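Local coordinates for Rho GTPase-activating protein 15 (Homo sapiens, PDB 3BYI) that switches off Rho-type GTPases such as RAC1 by accelerating their conversion to the inactive GDP-bound state, at residues Asp54-Arg58 and His153-Ile157. Residue numbers count along the deposited sequence, not the author numbering.
Sequences DGIYR and HLTKI
Y57 turns one face of its ring to L154 CD2, which lies 4.0 Å from Y57 CE1, while I157 CD1 sits 4.1 Å from Y57 CE1 at the ring edge. Beyond the ring, Y57 OH and H153 NE2 share a hydrogen bond of 2.7 Å, in which either could be the donor; the two rings meet rim to rim, planes at 74°. H153 ND1 is hydrogen-bonded to E47 of helix 37-49. In this all-helical RhoGAP domain the packing seats on helix 141-159 the loop carrying R58, the predicted arginine finger, whose modelled atoms, ending at CD, do not reach 153-157. G55-R58 form a type II beta turn closed by R58 N to G55 O (2.8 Å), with I56 at phi/psi -52/126 and Y57 at 84/-22. Y57 (m) and I56 (t) point toward helical 153-157; H153 (t) and I157 (m, m) point back, and L154 (m, t) starts sideways, its end coming nearer. I56 CG2 meets I157 CG2 at 3.5 Å, where the backbones are closest, their CA atoms 8.0 Å apart.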
loop_
_atom_site.group_PDB
_atom_site.type_symbol
_atom_site.label_atom_id
_atom_site.label_comp_id
_atom_site.label_asym_id
_atom_site.label_seq_id
_atom_site.Cartn_x
_atom_site.Cartn_y
_atom_site.Cartn_z
ATOM N N ASP A 54 -7.051 -7.341 -16.451
ATOM C CA ASP A 54 -6.842 -8.678 -15.891
ATOM C C ASP A 54 -5.658 -8.696 -14.955
ATOM O O ASP A 54 -4.600 -8.207 -15.306
ATOM C CB ASP A 54 -6.614 -9.713 -16.974
ATOM C CG ASP A 54 -7.867 -10.015 -17.747
ATOM O OD1 ASP A 54 -8.899 -9.359 -17.465
ATOM O OD2 ASP A 54 -7.800 -10.889 -18.637
ATOM N N GLY A 55 -5.857 -9.221 -13.748
ATOM C CA GLY A 55 -4.737 -9.395 -12.805
ATOM C C GLY A 55 -4.194 -8.103 -12.224
ATOM O O GLY A 55 -3.067 -8.074 -11.735
ATOM N N ILE A 56 -5.001 -7.049 -12.244
ATOM C CA ILE A 56 -4.636 -5.770 -11.664
ATOM C C ILE A 56 -4.182 -5.975 -10.230
ATOM O O ILE A 56 -4.884 -6.626 -9.464
ATOM C CB ILE A 56 -5.799 -4.739 -11.753
ATOM C CG1 ILE A 56 -5.263 -3.329 -11.486
ATOM C CG2 ILE A 56 -7.037 -5.113 -10.837
ATOM C CD1 ILE A 56 -4.396 -2.733 -12.653
ATOM N N TYR A 57 -2.959 -5.479 -9.933
ATOM C CA TYR A 57 -2.222 -5.596 -8.655
ATOM C C TYR A 57 -1.429 -6.899 -8.473
ATOM O O TYR A 57 -0.484 -6.945 -7.680
ATOM C CB TYR A 57 -3.088 -5.294 -7.438
ATOM C CG TYR A 57 -3.415 -3.824 -7.315
ATOM C CD1 TYR A 57 -4.659 -3.332 -7.649
ATOM C CD2 TYR A 57 -2.466 -2.927 -6.872
ATOM C CE1 TYR A 57 -4.927 -2.000 -7.563
ATOM C CE2 TYR A 57 -2.751 -1.566 -6.742
ATOM C CZ TYR A 57 -3.966 -1.119 -7.091
ATOM O OH TYR A 57 -4.215 0.218 -6.962
ATOM N N ARG A 58 -1.817 -7.949 -9.199
ATOM C CA ARG A 58 -1.070 -9.172 -9.219
ATOM C C ARG A 58 -0.005 -9.106 -10.326
ATOM O O ARG A 58 1.126 -9.459 -10.116
ATOM C CB ARG A 58 -2.005 -10.388 -9.409
ATOM C CG ARG A 58 -1.309 -11.766 -9.377
ATOM C CD ARG A 58 -2.369 -12.920 -9.316
ATOM N N HIS A 153 -10.427 1.939 -2.207
ATOM C CA HIS A 153 -10.066 1.704 -3.601
ATOM C C HIS A 153 -10.137 0.232 -3.991
ATOM O O HIS A 153 -10.603 -0.128 -5.082
ATOM C CB HIS A 153 -8.625 2.216 -3.824
ATOM C CG HIS A 153 -8.012 1.801 -5.130
ATOM N ND1 HIS A 153 -8.528 2.170 -6.357
ATOM C CD2 HIS A 153 -6.919 1.061 -5.396
ATOM C CE1 HIS A 153 -7.769 1.676 -7.322
ATOM N NE2 HIS A 153 -6.789 0.990 -6.765
ATOM N N LEU A 154 -9.592 -0.618 -3.122
ATOM C CA LEU A 154 -9.524 -2.042 -3.418
ATOM C C LEU A 154 -10.896 -2.683 -3.451
ATOM O O LEU A 154 -11.087 -3.663 -4.155
ATOM C CB LEU A 154 -8.563 -2.789 -2.453
ATOM C CG LEU A 154 -7.062 -2.367 -2.509
ATOM C CD1 LEU A 154 -6.253 -3.085 -1.425
ATOM C CD2 LEU A 154 -6.491 -2.634 -3.885
ATOM N N THR A 155 -11.863 -2.145 -2.704
ATOM C CA THR A 155 -13.230 -2.672 -2.804
ATOM C C THR A 155 -13.779 -2.508 -4.238
ATOM O O THR A 155 -14.613 -3.328 -4.688
ATOM C CB THR A 155 -14.213 -2.065 -1.805
ATOM O OG1 THR A 155 -14.491 -0.693 -2.142
ATOM C CG2 THR A 155 -13.681 -2.175 -0.415
ATOM N N LYS A 156 -13.318 -1.473 -4.936
ATOM C CA LYS A 156 -13.724 -1.262 -6.326
ATOM C C LYS A 156 -13.070 -2.273 -7.300
ATOM O O LYS A 156 -13.608 -2.562 -8.369
ATOM C CB LYS A 156 -13.441 0.178 -6.771
ATOM C CG LYS A 156 -14.190 1.227 -5.955
ATOM C CD LYS A 156 -13.838 2.590 -6.410
ATOM C CE LYS A 156 -14.579 3.691 -5.645
ATOM N NZ LYS A 156 -14.300 5.040 -6.275
ATOM N N ILE A 157 -11.919 -2.802 -6.929
ATOM C CA ILE A 157 -11.268 -3.861 -7.689
ATOM C C ILE A 157 -12.089 -5.124 -7.553
ATOM O O ILE A 157 -12.346 -5.835 -8.539
ATOM C CB ILE A 157 -9.801 -4.095 -7.195
ATOM C CG1 ILE A 157 -8.984 -2.785 -7.302
ATOM C CG2 ILE A 157 -9.121 -5.246 -7.968
ATOM C CD1 ILE A 157 -8.853 -2.227 -8.685
#